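Local coordinates for uncharacterized protein TP-0789 domain-containing protein (Desulfovibrio piger ATCC 29098, PDB 4Z48) that is of unknown function but belongs to the LolA-like family, whose best-known members carry lipoproteins to the outer membrane, at residues Q88-W93 with D123-D128; T76-W81 with A112-S117; T174-R179 with S196-I201; D181-D184 with R188-K191. All blocks are in the same frame, centred on the assembly; numbering follows the deposited sequence.

Interaction 1 of 4, residues Q88-W93 with D123-D128; sequences QDDDMW and DIQNLD
Asp-90 and Gln-125 extend to meet each other from the two segments, and the carboxylate of the first comes to lie along the chain of the second from CB to CD. Asp-90 OD2 is 3.3 Å from Gln-125 CB and 3.4 Å from both Gln-125 CG and Gln-125 CD, a van der Waals meeting of a charged oxygen with the glutamine chain. That chain, extended beyond CG, carries its amide past Asp-90 CB. The carboxylate and amide planes are turned 77° apart. Ser-82 OG is hydrogen-bonded to Asp-90 OD2 and the backbone N of Tyr-83 to OD1, which should fix the rotation of the carboxylate. In this LolA-like fold of antiparallel strands, the contact joins the start of strand 91-96 to the long loop between strands 101-104 and 133-143. Selenomethionine Met-92, two residues further along, reaches the same glutamine: its chain runs straight out to SE and then bends (chi3 -63°), setting Met-92 CE 3.8 Å from Gln-125 CG. Lys-110 packs against both of these side chains. Next to Gln-125 the loop is shaped by an Asx turn, in which Asn-126 OD1 accepts from Asp-128 N at 2.9 Å, with the donor above the amide plane.

Interaction 2 of 4, residues T76-W81 with A112-S117; sequences TKYLVW and ASFMRS
Different first torsions bring Tyr-78 and Phe-114 together: Tyr-78 CG lies anti to its carbonyl carbon (chi1 -73°), whereas Phe-114 CG lies anti to its backbone N (chi1 171°), which swings the phenyl group over the tyrosine. The result is an edge-to-face pair between strand 77-82 of the LolA-like fold and a type I' beta turn, Phe-114 to Ser-117, in the long loop before strand 133-143. Phe-114 presents its edge, with CE1 poised 3.5 Å above the centre of one face of the Tyr-78 ring; the planes are 56° apart and the centroids 4.7 Å. Selenomethionine Met-115 adds a Met-aromatic contact at the rim of the same ring. Bent at chi2 and chi3, it puts SE near the tyrosine plane, 3.4 Å from Tyr-78 OH and 3.8 Å from Tyr-78 CE1. The Thr-76 and Met-115 side chains reach toward each other tip to tip, with Thr-76 CG2 4.0 Å from Met-115 SE, while Thr-76 OG1 is hydrogen-bonded to the backbone O of Val-73. Phe-67, on the adjacent strand 60-69, packs on Thr-76, Tyr-78 and Met-115 alike. The turn is held twice at one acceptor: Phe-114 O takes Ser-117 N at 3.0 Å and Ser-117 OG at 2.7 Å.

Interaction 3 of 4, residues T174-R179 with S196-I201; sequences TLLRLR and SRQEKI
Thr-174 opens the contact by donating its hydroxyl to Gln-198, with Thr-174 OG1 2.7 Å from Gln-198 OE1. The donor lies in the plane of the glutamine carbonyl, on a lone pair. To get there, OG1 takes the position between the backbone N and the carbonyl carbon (chi1 68°), and Gln-198 CG does likewise on its own strand (chi1 58°), so that the extended glutamine chain reaches across to the threonine. The methyl CG2 of Thr-174 rests 3.5 Å from Gln-198 NE2, giving the amide an apolar neighbour beside its hydrogen bond. Leu-175 has a positive phi (71°), consistent with the chain turning here, and points its side chain away from Gln-198. Leu-176 comes back toward it: Leu-176 CD1 approaches Gln-198 CB to 3.7 Å and OE1 of the same glutamine to 3.4 Å, crossing the chain at a slant. Its backbone N also makes a weak hydrogen bond, 3.4 Å, to Thr-174 OG1, which therefore serves as donor and acceptor. Arg-177 begins the strand proper and again turns away. Leu-178 and Arg-179 then form a classic beta bulge opposite Trp-169, where the strand changes direction. Around this mouth of the hairpin made by strands 177-184 and 189-201, Leu-175 packs on helix 8-20, Leu-178 on strand 146-155, and Thr-174 and Gln-198 both on Trp-205 of strand 204-214.

Interaction 4 of 4, residues D181-D184 with R188-K191; sequences DYYD and RLVK
Arg-188 runs its side chain alongside the carboxylate of Asp-184. Arg-188 CB lies 3.4 Å from Asp-184 OD1, CG passes the same oxygen more loosely, and CD brings the chain round to the side of OD2, helped by the bend at chi3 (-59°). A salt bridge follows, in which Arg-188 NE donates to the syn lone pair of Asp-184 OD2 (2.9 Å) and Arg-188 NH2, at the tip, meets the same oxygen from above the carboxylate plane at 3.0 Å. Both nitrogens present the edge of the guanidinium, whose plane is turned 58° from the carboxylate. The other oxygen, Asp-184 OD1, takes the backbone N of Arg-188 at 2.8 Å from above the carboxylate plane and also accepts from Lys-186 N, so one aspartate ties together the turn of a beta hairpin, strands 177-184 and 189-201 of the LolA-like fold. Next to the turn the register slips by one residue in a classic beta bulge: Val-190 N and Lys-191 N share the single acceptor Tyr-182 O, at 2.8 Å and 3.3 Å, and Lys-191 O receives Tyr-182 N in return. Val-190 CG1 packs on Tyr-182 beside these hydrogen bonds. On the face of the sheet opposite Tyr-182 and Lys-191, Leu-189 CD1 stands over the Tyr-183 ring, 4.2 Å from its centroid and displaced toward the rim, a CH-pi contact. The same methyl reaches back to Asp-181 CB.

From the N terminus, strand 77-82 supplies the first half of interaction 2 and strand 91-96 the first half of interaction 1; the loop at 112-117 then closes interaction 2 and 123-128 closes interaction 1, so the two cross. Their strands are neighbours, joined by probable hydrogen bonds such as Asp-91 O to Trp-81 N. Further on, interaction 3 opens at 174-179, and interaction 4, closed by the hairpin turn, nests inside it before 196-201 completes the outer loop. The long loop connects both pairs: Asp-128 makes a salt bridge to Arg-177 of interaction 3 and Asp-123 one to Lys-191 of interaction 4, tying the two strand regions together.

Interaction 1 of 4, residues Q88-W93 with D123-D128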
loop_
_atom_site.group_PDB
_atom_site.type_symbol
_atom_site.label_atom_id
_atom_site.label_comp_id
_atom_site.label_asym_id
_atom_site.label_seq_id
_atom_site.Cartn_x
_atom_site.Cartn_y
_atom_site.Cartn_z
ATOM N N GLN A 88 -5.999 1.539 17.819
ATOM C CA GLN A 88 -6.833 2.467 17.075
ATOM C C GLN A 88 -6.836 2.074 15.610
ATOM O O GLN A 88 -5.768 1.912 15.023
ATOM C CB GLN A 88 -6.257 3.885 17.262
ATOM C CG GLN A 88 -7.136 5.027 16.785
ATOM C CD GLN A 88 -6.480 6.381 16.965
ATOM O OE1 GLN A 88 -5.274 6.506 17.261
ATOM N NE2 GLN A 88 -7.268 7.433 16.770
ATOM N N ASP A 89 -8.039 1.951 15.006
ATOM C CA ASP A 89 -8.160 1.652 13.585
ATOM C C ASP A 89 -7.650 2.846 12.774
ATOM O O ASP A 89 -7.752 3.987 13.243
ATOM C CB ASP A 89 -9.621 1.344 13.202
ATOM C CG ASP A 89 -10.186 0.125 13.892
ATOM O OD1 ASP A 89 -9.574 -0.969 13.767
ATOM O OD2 ASP A 89 -11.219 0.263 14.574
ATOM N N ASP A 90 -7.105 2.590 11.587
ATOM C CA ASP A 90 -6.640 3.662 10.712
ATOM C C ASP A 90 -7.824 4.479 10.266
ATOM O O ASP A 90 -8.888 3.915 9.971
ATOM C CB ASP A 90 -5.914 3.108 9.480
ATOM C CG ASP A 90 -4.524 2.532 9.700
ATOM O OD1 ASP A 90 -4.040 2.535 10.871
ATOM O OD2 ASP A 90 -3.904 2.105 8.705
ATOM N N ASP A 91 -7.659 5.798 10.275
ATOM C CA ASP A 91 -8.649 6.764 9.842
ATOM C C ASP A 91 -8.462 7.089 8.358
ATOM O O ASP A 91 -7.348 7.287 7.857
ATOM C CB ASP A 91 -8.563 8.048 10.695
ATOM C CG ASP A 91 -9.065 7.910 12.115
ATOM O OD1 ASP A 91 -10.146 7.331 12.303
ATOM O OD2 ASP A 91 -8.385 8.410 13.035
HETATM N N MSE A 92 -9.555 7.159 7.656
HETATM C CA MSE A 92 -9.507 7.468 6.244
HETATM C C MSE A 92 -10.747 8.260 5.845
HETATM O O MSE A 92 -11.872 7.971 6.299
HETATM C CB MSE A 92 -9.397 6.185 5.415
HETATM C CG MSE A 92 -9.336 6.414 3.921
HETATM SE SE MSE A 92 -9.113 4.749 2.948
HETATM C CE MSE A 92 -7.476 4.235 3.598
ATOM N N TRP A 93 -10.516 9.255 5.013
ATOM C CA TRP A 93 -11.563 10.097 4.450
ATOM C C TRP A 93 -11.312 10.382 2.967
ATOM O O TRP A 93 -10.169 10.439 2.507
ATOM C CB TRP A 93 -11.644 11.428 5.187
ATOM C CG TRP A 93 -11.926 11.341 6.657
ATOM C CD1 TRP A 93 -13.141 11.439 7.264
ATOM C CD2 TRP A 93 -10.953 11.305 7.706
ATOM N NE1 TRP A 93 -12.991 11.438 8.632
ATOM C CE2 TRP A 93 -11.657 11.373 8.932
ATOM C CE3 TRP A 93 -9.547 11.234 7.729
ATOM C CZ2 TRP A 93 -11.002 11.384 10.168
ATOM C CZ3 TRP A 93 -8.902 11.250 8.950
ATOM C CH2 TRP A 93 -9.625 11.308 10.154
ATOM N N ASP A 123 -5.671 -1.358 0.937
ATOM C CA ASP A 123 -4.360 -1.515 0.307
ATOM C C ASP A 123 -3.546 -0.207 0.316
ATOM O O ASP A 123 -2.327 -0.256 0.141
ATOM C CB ASP A 123 -4.512 -2.028 -1.128
ATOM C CG ASP A 123 -5.106 -3.417 -1.239
ATOM O OD1 ASP A 123 -4.946 -4.210 -0.298
ATOM O OD2 ASP A 123 -5.695 -3.723 -2.284
ATOM N N ILE A 124 -4.225 0.949 0.530
ATOM C CA ILE A 124 -3.648 2.289 0.547
ATOM C C ILE A 124 -3.016 2.632 1.927
ATOM O O ILE A 124 -2.206 3.541 1.994
ATOM C CB ILE A 124 -4.740 3.301 0.096
ATOM C CG1 ILE A 124 -5.160 3.062 -1.385
ATOM C CG2 ILE A 124 -4.388 4.748 0.347
ATOM C CD1 ILE A 124 -4.087 2.761 -2.366
ATOM N N GLN A 125 -3.324 1.886 2.994
ATOM C CA GLN A 125 -2.687 2.095 4.312
ATOM C C GLN A 125 -1.281 1.435 4.383
ATOM O O GLN A 125 -0.848 0.806 3.412
ATOM C CB GLN A 125 -3.566 1.530 5.426
ATOM C CG GLN A 125 -4.974 2.115 5.452
ATOM C CD GLN A 125 -5.968 1.196 6.114
ATOM O OE1 GLN A 125 -5.742 -0.009 6.317
ATOM N NE2 GLN A 125 -7.122 1.740 6.415
ATOM N N ASN A 126 -0.593 1.547 5.563
ATOM C CA ASN A 126 0.747 1.007 5.851
ATOM C C ASN A 126 0.828 -0.473 5.484
ATOM O O ASN A 126 0.101 -1.299 6.047
ATOM C CB ASN A 126 1.099 1.218 7.340
ATOM C CG ASN A 126 2.507 0.858 7.785
ATOM O OD1 ASN A 126 3.363 0.394 7.022
ATOM N ND2 ASN A 126 2.776 1.055 9.066
ATOM N N LEU A 127 1.695 -0.790 4.506
ATOM C CA LEU A 127 1.913 -2.154 4.011
ATOM C C LEU A 127 2.807 -2.974 4.977
ATOM O O LEU A 127 2.804 -4.206 4.895
ATOM C CB LEU A 127 2.529 -2.106 2.583
ATOM C CG LEU A 127 2.780 -3.414 1.787
ATOM C CD1 LEU A 127 1.534 -4.262 1.641
ATOM C CD2 LEU A 127 3.334 -3.111 0.408
ATOM N N ASP A 128 3.535 -2.305 5.907
ATOM C CA ASP A 128 4.457 -3.010 6.786
ATOM C C ASP A 128 4.173 -2.789 8.296
ATOM O O ASP A 128 5.105 -2.533 9.066
ATOM C CB ASP A 128 5.906 -2.626 6.421
ATOM C CG ASP A 128 6.353 -3.166 5.068
ATOM O OD1 ASP A 128 6.636 -4.387 4.973
ATOM O OD2 ASP A 128 6.410 -2.369 4.100
#

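Interaction 2 of 4, residues T76-W81 with A112-S117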
loop_
_atom_site.group_PDB
_atom_site.type_symbol
_atom_site.label_atom_id
_atom_site.label_comp_id
_atom_site.label_asym_id
_atom_site.label_seq_id
_atom_site.Cartn_x
_atom_site.Cartn_y
_atom_site.Cartn_z
ATOM N N THR A 76 -10.384 14.960 -6.429
ATOM C CA THR A 76 -10.611 13.886 -5.437
ATOM C C THR A 76 -9.375 13.846 -4.537
ATOM O O THR A 76 -8.256 13.940 -5.024
ATOM C CB THR A 76 -10.879 12.508 -6.092
ATOM O OG1 THR A 76 -11.862 12.662 -7.113
ATOM C CG2 THR A 76 -11.327 11.422 -5.058
ATOM N N LYS A 77 -9.600 13.792 -3.231
ATOM C CA LYS A 77 -8.555 13.746 -2.231
ATOM C C LYS A 77 -8.856 12.669 -1.189
ATOM O O LYS A 77 -9.986 12.566 -0.714
ATOM C CB LYS A 77 -8.377 15.096 -1.529
ATOM C CG LYS A 77 -7.874 16.242 -2.404
ATOM C CD LYS A 77 -7.981 17.528 -1.618
ATOM C CE LYS A 77 -7.224 18.661 -2.243
ATOM N NZ LYS A 77 -7.076 19.801 -1.301
ATOM N N TYR A 78 -7.840 11.885 -0.845
ATOM C CA TYR A 78 -7.883 10.888 0.233
ATOM C C TYR A 78 -6.951 11.305 1.335
ATOM O O TYR A 78 -5.788 11.587 1.062
ATOM C CB TYR A 78 -7.501 9.491 -0.244
ATOM C CG TYR A 78 -8.557 8.830 -1.078
ATOM C CD1 TYR A 78 -8.726 9.167 -2.424
ATOM C CD2 TYR A 78 -9.359 7.817 -0.548
ATOM C CE1 TYR A 78 -9.688 8.537 -3.208
ATOM C CE2 TYR A 78 -10.322 7.182 -1.325
ATOM C CZ TYR A 78 -10.459 7.520 -2.662
ATOM O OH TYR A 78 -11.402 6.885 -3.432
ATOM N N LEU A 79 -7.461 11.363 2.580
ATOM C CA LEU A 79 -6.661 11.671 3.763
ATOM C C LEU A 79 -6.556 10.378 4.593
ATOM O O LEU A 79 -7.575 9.779 4.904
ATOM C CB LEU A 79 -7.263 12.831 4.579
ATOM C CG LEU A 79 -6.521 13.250 5.871
ATOM C CD1 LEU A 79 -5.067 13.604 5.607
ATOM C CD2 LEU A 79 -7.205 14.435 6.519
ATOM N N VAL A 80 -5.334 9.902 4.870
ATOM C CA VAL A 80 -5.166 8.661 5.620
ATOM C C VAL A 80 -4.323 8.935 6.854
ATOM O O VAL A 80 -3.253 9.535 6.737
ATOM C CB VAL A 80 -4.538 7.507 4.779
ATOM C CG1 VAL A 80 -4.523 6.198 5.572
ATOM C CG2 VAL A 80 -5.206 7.339 3.409
ATOM N N TRP A 81 -4.834 8.545 8.027
ATOM C CA TRP A 81 -4.143 8.595 9.320
ATOM C C TRP A 81 -3.949 7.148 9.749
ATOM O O TRP A 81 -4.891 6.496 10.222
ATOM C CB TRP A 81 -4.931 9.399 10.356
ATOM C CG TRP A 81 -5.054 10.867 10.096
ATOM C CD1 TRP A 81 -4.514 11.582 9.064
ATOM C CD2 TRP A 81 -5.814 11.800 10.880
ATOM N NE1 TRP A 81 -4.879 12.905 9.165
ATOM C CE2 TRP A 81 -5.672 13.068 10.273
ATOM C CE3 TRP A 81 -6.571 11.689 12.067
ATOM C CZ2 TRP A 81 -6.269 14.216 10.794
ATOM C CZ3 TRP A 81 -7.174 12.825 12.582
ATOM C CH2 TRP A 81 -7.022 14.073 11.948
ATOM N N ALA A 112 -13.653 -2.177 -0.212
ATOM C CA ALA A 112 -14.142 -1.714 -1.497
ATOM C C ALA A 112 -12.999 -1.231 -2.385
ATOM O O ALA A 112 -11.906 -0.898 -1.911
ATOM C CB ALA A 112 -15.175 -0.589 -1.293
ATOM N N SER A 113 -13.254 -1.232 -3.691
ATOM C CA SER A 113 -12.324 -0.789 -4.706
ATOM C C SER A 113 -11.853 0.637 -4.468
ATOM O O SER A 113 -12.658 1.500 -4.109
ATOM C CB SER A 113 -12.979 -0.873 -6.079
ATOM O OG SER A 113 -12.024 -0.480 -7.051
ATOM N N PHE A 114 -10.561 0.889 -4.710
ATOM C CA PHE A 114 -10.017 2.243 -4.625
ATOM C C PHE A 114 -10.030 2.848 -6.026
ATOM O O PHE A 114 -9.276 2.394 -6.861
ATOM C CB PHE A 114 -8.597 2.234 -4.018
ATOM C CG PHE A 114 -7.835 3.533 -4.055
ATOM C CD1 PHE A 114 -8.123 4.558 -3.153
ATOM C CD2 PHE A 114 -6.829 3.744 -5.004
ATOM C CE1 PHE A 114 -7.384 5.745 -3.166
ATOM C CE2 PHE A 114 -6.141 4.957 -5.061
ATOM C CZ PHE A 114 -6.414 5.946 -4.138
HETATM N N MSE A 115 -10.934 3.811 -6.292
HETATM C CA MSE A 115 -10.995 4.563 -7.578
HETATM C C MSE A 115 -11.168 3.660 -8.797
HETATM O O MSE A 115 -10.587 3.914 -9.866
HETATM C CB MSE A 115 -9.741 5.432 -7.726
HETATM C CG MSE A 115 -9.583 6.436 -6.592
HETATM SE SE MSE A 115 -10.967 7.744 -6.699
HETATM C CE MSE A 115 -10.254 8.691 -8.329
ATOM N N ARG A 116 -12.012 2.612 -8.615
ATOM C CA ARG A 116 -12.390 1.584 -9.585
ATOM C C ARG A 116 -11.181 0.734 -10.015
ATOM O O ARG A 116 -11.290 -0.024 -10.988
ATOM C CB ARG A 116 -13.104 2.185 -10.807
ATOM C CG ARG A 116 -14.359 2.955 -10.374
ATOM C CD ARG A 116 -14.962 3.758 -11.493
ATOM N NE ARG A 116 -15.479 2.920 -12.560
ATOM C CZ ARG A 116 -16.101 3.410 -13.629
ATOM N NH1 ARG A 116 -16.279 4.720 -13.760
ATOM N NH2 ARG A 116 -16.559 2.597 -14.566
ATOM N N SER A 117 -10.039 0.849 -9.289
ATOM C CA SER A 117 -8.826 0.075 -9.563
ATOM C C SER A 117 -8.878 -1.310 -8.912
ATOM O O SER A 117 -9.846 -1.666 -8.223
ATOM C CB SER A 117 -7.567 0.814 -9.103
ATOM O OG SER A 117 -7.391 0.704 -7.698
#

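Interaction 3 of 4, residues T174-R179 with S196-I201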
loop_
_atom_site.group_PDB
_atom_site.type_symbol
_atom_site.label_atom_id
_atom_site.label_comp_id
_atom_site.label_asym_id
_atom_site.label_seq_id
_atom_site.Cartn_x
_atom_site.Cartn_y
_atom_site.Cartn_z
ATOM N N THR A 174 17.481 -6.050 -1.281
ATOM C CA THR A 174 16.889 -4.764 -0.912
ATOM C C THR A 174 15.789 -4.890 0.181
ATOM O O THR A 174 15.406 -3.880 0.765
ATOM C CB THR A 174 16.319 -4.107 -2.164
ATOM O OG1 THR A 174 15.203 -4.873 -2.629
ATOM C CG2 THR A 174 17.373 -3.937 -3.261
ATOM N N LEU A 175 15.253 -6.100 0.410
ATOM C CA LEU A 175 14.180 -6.357 1.399
ATOM C C LEU A 175 12.840 -5.769 0.920
ATOM O O LEU A 175 11.902 -5.623 1.702
ATOM C CB LEU A 175 14.560 -5.903 2.840
ATOM C CG LEU A 175 15.821 -6.623 3.371
ATOM C CD1 LEU A 175 16.273 -6.086 4.738
ATOM C CD2 LEU A 175 15.599 -8.135 3.427
ATOM N N LEU A 176 12.753 -5.473 -0.394
ATOM C CA LEU A 176 11.514 -5.026 -1.011
ATOM C C LEU A 176 10.781 -6.230 -1.547
ATOM O O LEU A 176 11.428 -7.148 -2.023
ATOM C CB LEU A 176 11.779 -4.026 -2.164
ATOM C CG LEU A 176 12.275 -2.631 -1.767
ATOM C CD1 LEU A 176 12.417 -1.755 -3.011
ATOM C CD2 LEU A 176 11.345 -1.967 -0.738
ATOM N N ARG A 177 9.438 -6.193 -1.562
ATOM C CA ARG A 177 8.657 -7.271 -2.179
ATOM C C ARG A 177 8.905 -7.263 -3.689
ATOM O O ARG A 177 9.031 -6.180 -4.273
ATOM C CB ARG A 177 7.149 -7.035 -1.938
ATOM C CG ARG A 177 6.738 -7.114 -0.478
ATOM C CD ARG A 177 5.331 -6.530 -0.223
ATOM N NE ARG A 177 4.955 -6.826 1.181
ATOM C CZ ARG A 177 5.310 -6.082 2.232
ATOM N NH1 ARG A 177 6.008 -4.965 2.061
ATOM N NH2 ARG A 177 4.960 -6.443 3.457
ATOM N N LEU A 178 8.960 -8.450 -4.303
ATOM C CA LEU A 178 9.031 -8.639 -5.735
ATOM C C LEU A 178 7.647 -9.068 -6.240
ATOM O O LEU A 178 7.200 -8.608 -7.277
ATOM C CB LEU A 178 10.115 -9.671 -6.089
ATOM C CG LEU A 178 10.261 -10.106 -7.545
ATOM C CD1 LEU A 178 10.831 -9.004 -8.395
ATOM C CD2 LEU A 178 11.168 -11.310 -7.650
ATOM N N ARG A 179 6.938 -9.877 -5.464
ATOM C CA ARG A 179 5.645 -10.413 -5.823
ATOM C C ARG A 179 4.888 -10.754 -4.541
ATOM O O ARG A 179 5.509 -11.008 -3.486
ATOM C CB ARG A 179 5.874 -11.669 -6.721
ATOM C CG ARG A 179 4.698 -12.630 -6.934
ATOM C CD ARG A 179 5.006 -13.737 -7.941
ATOM N NE ARG A 179 5.932 -14.751 -7.411
ATOM C CZ ARG A 179 6.087 -15.976 -7.911
ATOM N NH1 ARG A 179 5.372 -16.371 -8.958
ATOM N NH2 ARG A 179 6.955 -16.817 -7.367
ATOM N N SER A 196 7.147 -4.616 -10.018
ATOM C CA SER A 196 7.887 -4.745 -11.269
ATOM C C SER A 196 9.082 -3.790 -11.449
ATOM O O SER A 196 9.833 -3.929 -12.433
ATOM C CB SER A 196 6.937 -4.613 -12.454
ATOM O OG SER A 196 6.132 -3.437 -12.375
ATOM N N ARG A 197 9.261 -2.832 -10.541
ATOM C CA ARG A 197 10.383 -1.896 -10.609
ATOM C C ARG A 197 10.740 -1.364 -9.227
ATOM O O ARG A 197 9.870 -0.937 -8.475
ATOM C CB ARG A 197 10.119 -0.726 -11.576
ATOM C CG ARG A 197 11.383 0.140 -11.820
ATOM C CD ARG A 197 11.154 1.282 -12.812
ATOM N NE ARG A 197 10.022 2.153 -12.438
ATOM C CZ ARG A 197 9.336 2.903 -13.299
ATOM N NH1 ARG A 197 9.573 2.813 -14.599
ATOM N NH2 ARG A 197 8.356 3.697 -12.867
ATOM N N GLN A 198 12.046 -1.395 -8.913
ATOM C CA GLN A 198 12.586 -0.851 -7.693
ATOM C C GLN A 198 13.701 0.105 -8.055
ATOM O O GLN A 198 14.428 -0.108 -9.032
ATOM C CB GLN A 198 13.042 -1.964 -6.690
ATOM C CG GLN A 198 14.101 -2.932 -7.233
ATOM C CD GLN A 198 14.916 -3.577 -6.125
ATOM O OE1 GLN A 198 14.478 -3.691 -4.962
ATOM N NE2 GLN A 198 16.082 -4.091 -6.479
ATOM N N GLU A 199 13.829 1.182 -7.293
ATOM C CA GLU A 199 14.835 2.221 -7.552
ATOM C C GLU A 199 15.361 2.726 -6.238
ATOM O O GLU A 199 14.596 2.828 -5.287
ATOM C CB GLU A 199 14.226 3.395 -8.350
ATOM C CG GLU A 199 13.949 3.115 -9.815
ATOM C CD GLU A 199 13.285 4.296 -10.488
ATOM O OE1 GLU A 199 14.013 5.224 -10.885
ATOM O OE2 GLU A 199 12.038 4.332 -10.559
ATOM N N LYS A 200 16.647 3.060 -6.182
ATOM C CA LYS A 200 17.208 3.583 -4.944
ATOM C C LYS A 200 17.055 5.099 -5.032
ATOM O O LYS A 200 17.693 5.745 -5.874
ATOM C CB LYS A 200 18.655 3.126 -4.750
ATOM C CG LYS A 200 19.153 3.256 -3.343
ATOM C CD LYS A 200 20.590 2.733 -3.330
ATOM C CE LYS A 200 21.244 2.795 -1.989
ATOM N NZ LYS A 200 22.595 2.164 -2.046
ATOM N N ILE A 201 16.124 5.655 -4.243
ATOM C CA ILE A 201 15.839 7.089 -4.286
ATOM C C ILE A 201 16.261 7.713 -2.981
ATOM O O ILE A 201 15.781 7.309 -1.939
ATOM C CB ILE A 201 14.349 7.376 -4.608
ATOM C CG1 ILE A 201 13.960 6.883 -6.023
ATOM C CG2 ILE A 201 14.035 8.868 -4.435
ATOM C CD1 ILE A 201 12.596 6.252 -6.060
#

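Interaction 4 of 4, residues D181-D184 with R188-K191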
loop_
_atom_site.group_PDB
_atom_site.type_symbol
_atom_site.label_atom_id
_atom_site.label_comp_id
_atom_site.label_asym_id
_atom_site.label_seq_id
_atom_site.Cartn_x
_atom_site.Cartn_y
_atom_site.Cartn_z
ATOM N N ASP A 181 0.938 -12.801 -3.345
ATOM C CA ASP A 181 -0.352 -13.422 -3.610
ATOM C C ASP A 181 -1.227 -13.193 -2.423
ATOM O O ASP A 181 -0.788 -13.445 -1.306
ATOM C CB ASP A 181 -0.215 -14.910 -3.914
ATOM C CG ASP A 181 0.391 -15.238 -5.270
ATOM O OD1 ASP A 181 0.473 -14.336 -6.118
ATOM O OD2 ASP A 181 0.788 -16.409 -5.475
ATOM N N TYR A 182 -2.461 -12.680 -2.648
ATOM C CA TYR A 182 -3.441 -12.386 -1.598
ATOM C C TYR A 182 -4.601 -13.345 -1.693
ATOM O O TYR A 182 -5.103 -13.605 -2.791
ATOM C CB TYR A 182 -3.972 -10.930 -1.689
ATOM C CG TYR A 182 -3.038 -9.798 -1.297
ATOM C CD1 TYR A 182 -1.678 -10.021 -1.082
ATOM C CD2 TYR A 182 -3.494 -8.483 -1.256
ATOM C CE1 TYR A 182 -0.811 -8.967 -0.772
ATOM C CE2 TYR A 182 -2.647 -7.429 -0.918
ATOM C CZ TYR A 182 -1.305 -7.670 -0.695
ATOM O OH TYR A 182 -0.486 -6.607 -0.391
ATOM N N TYR A 183 -5.032 -13.868 -0.529
ATOM C CA TYR A 183 -6.096 -14.844 -0.418
ATOM C C TYR A 183 -7.276 -14.275 0.364
ATOM O O TYR A 183 -7.073 -13.548 1.337
ATOM C CB TYR A 183 -5.545 -16.117 0.230
ATOM C CG TYR A 183 -4.552 -16.817 -0.678
ATOM C CD1 TYR A 183 -3.193 -16.488 -0.650
ATOM C CD2 TYR A 183 -4.980 -17.744 -1.623
ATOM C CE1 TYR A 183 -2.278 -17.121 -1.498
ATOM C CE2 TYR A 183 -4.075 -18.379 -2.475
ATOM C CZ TYR A 183 -2.733 -18.039 -2.435
ATOM O OH TYR A 183 -1.872 -18.652 -3.309
ATOM N N ASP A 184 -8.498 -14.592 -0.077
ATOM C CA ASP A 184 -9.724 -14.097 0.549
ATOM C C ASP A 184 -10.121 -15.017 1.728
ATOM O O ASP A 184 -9.421 -16.008 1.996
ATOM C CB ASP A 184 -10.881 -13.927 -0.483
ATOM C CG ASP A 184 -11.475 -15.180 -1.133
ATOM O OD1 ASP A 184 -11.180 -16.306 -0.655
ATOM O OD2 ASP A 184 -12.249 -15.034 -2.116
ATOM N N ARG A 188 -9.466 -18.396 -1.416
ATOM C CA ARG A 188 -9.297 -18.252 -2.869
ATOM C C ARG A 188 -8.322 -17.141 -3.177
ATOM O O ARG A 188 -8.349 -16.096 -2.514
ATOM C CB ARG A 188 -10.645 -17.953 -3.592
ATOM C CG ARG A 188 -11.703 -19.034 -3.421
ATOM C CD ARG A 188 -13.032 -18.568 -3.972
ATOM N NE ARG A 188 -13.482 -17.345 -3.303
ATOM C CZ ARG A 188 -14.752 -17.001 -3.150
ATOM N NH1 ARG A 188 -15.721 -17.790 -3.605
ATOM N NH2 ARG A 188 -15.068 -15.875 -2.522
ATOM N N LEU A 189 -7.516 -17.333 -4.221
ATOM C CA LEU A 189 -6.584 -16.308 -4.712
ATOM C C LEU A 189 -7.370 -15.097 -5.230
ATOM O O LEU A 189 -8.076 -15.211 -6.235
ATOM C CB LEU A 189 -5.681 -16.878 -5.813
ATOM C CG LEU A 189 -4.612 -15.931 -6.363
ATOM C CD1 LEU A 189 -3.557 -15.615 -5.308
ATOM C CD2 LEU A 189 -3.955 -16.532 -7.576
ATOM N N VAL A 190 -7.314 -13.967 -4.501
ATOM C CA VAL A 190 -8.119 -12.778 -4.844
ATOM C C VAL A 190 -7.266 -11.708 -5.582
ATOM O O VAL A 190 -7.796 -10.964 -6.429
ATOM C CB VAL A 190 -8.884 -12.187 -3.603
ATOM C CG1 VAL A 190 -7.946 -11.644 -2.533
ATOM C CG2 VAL A 190 -9.881 -11.110 -4.022
ATOM N N LYS A 191 -5.961 -11.623 -5.259
ATOM C CA LYS A 191 -5.117 -10.630 -5.916
ATOM C C LYS A 191 -3.719 -11.138 -6.108
ATOM O O LYS A 191 -3.162 -11.836 -5.233
ATOM C CB LYS A 191 -5.047 -9.287 -5.144
ATOM C CG LYS A 191 -6.308 -8.641 -4.772
ATOM C CD LYS A 191 -6.073 -7.201 -4.449
ATOM C CE LYS A 191 -7.394 -6.671 -4.034
ATOM N NZ LYS A 191 -7.314 -5.258 -3.662
#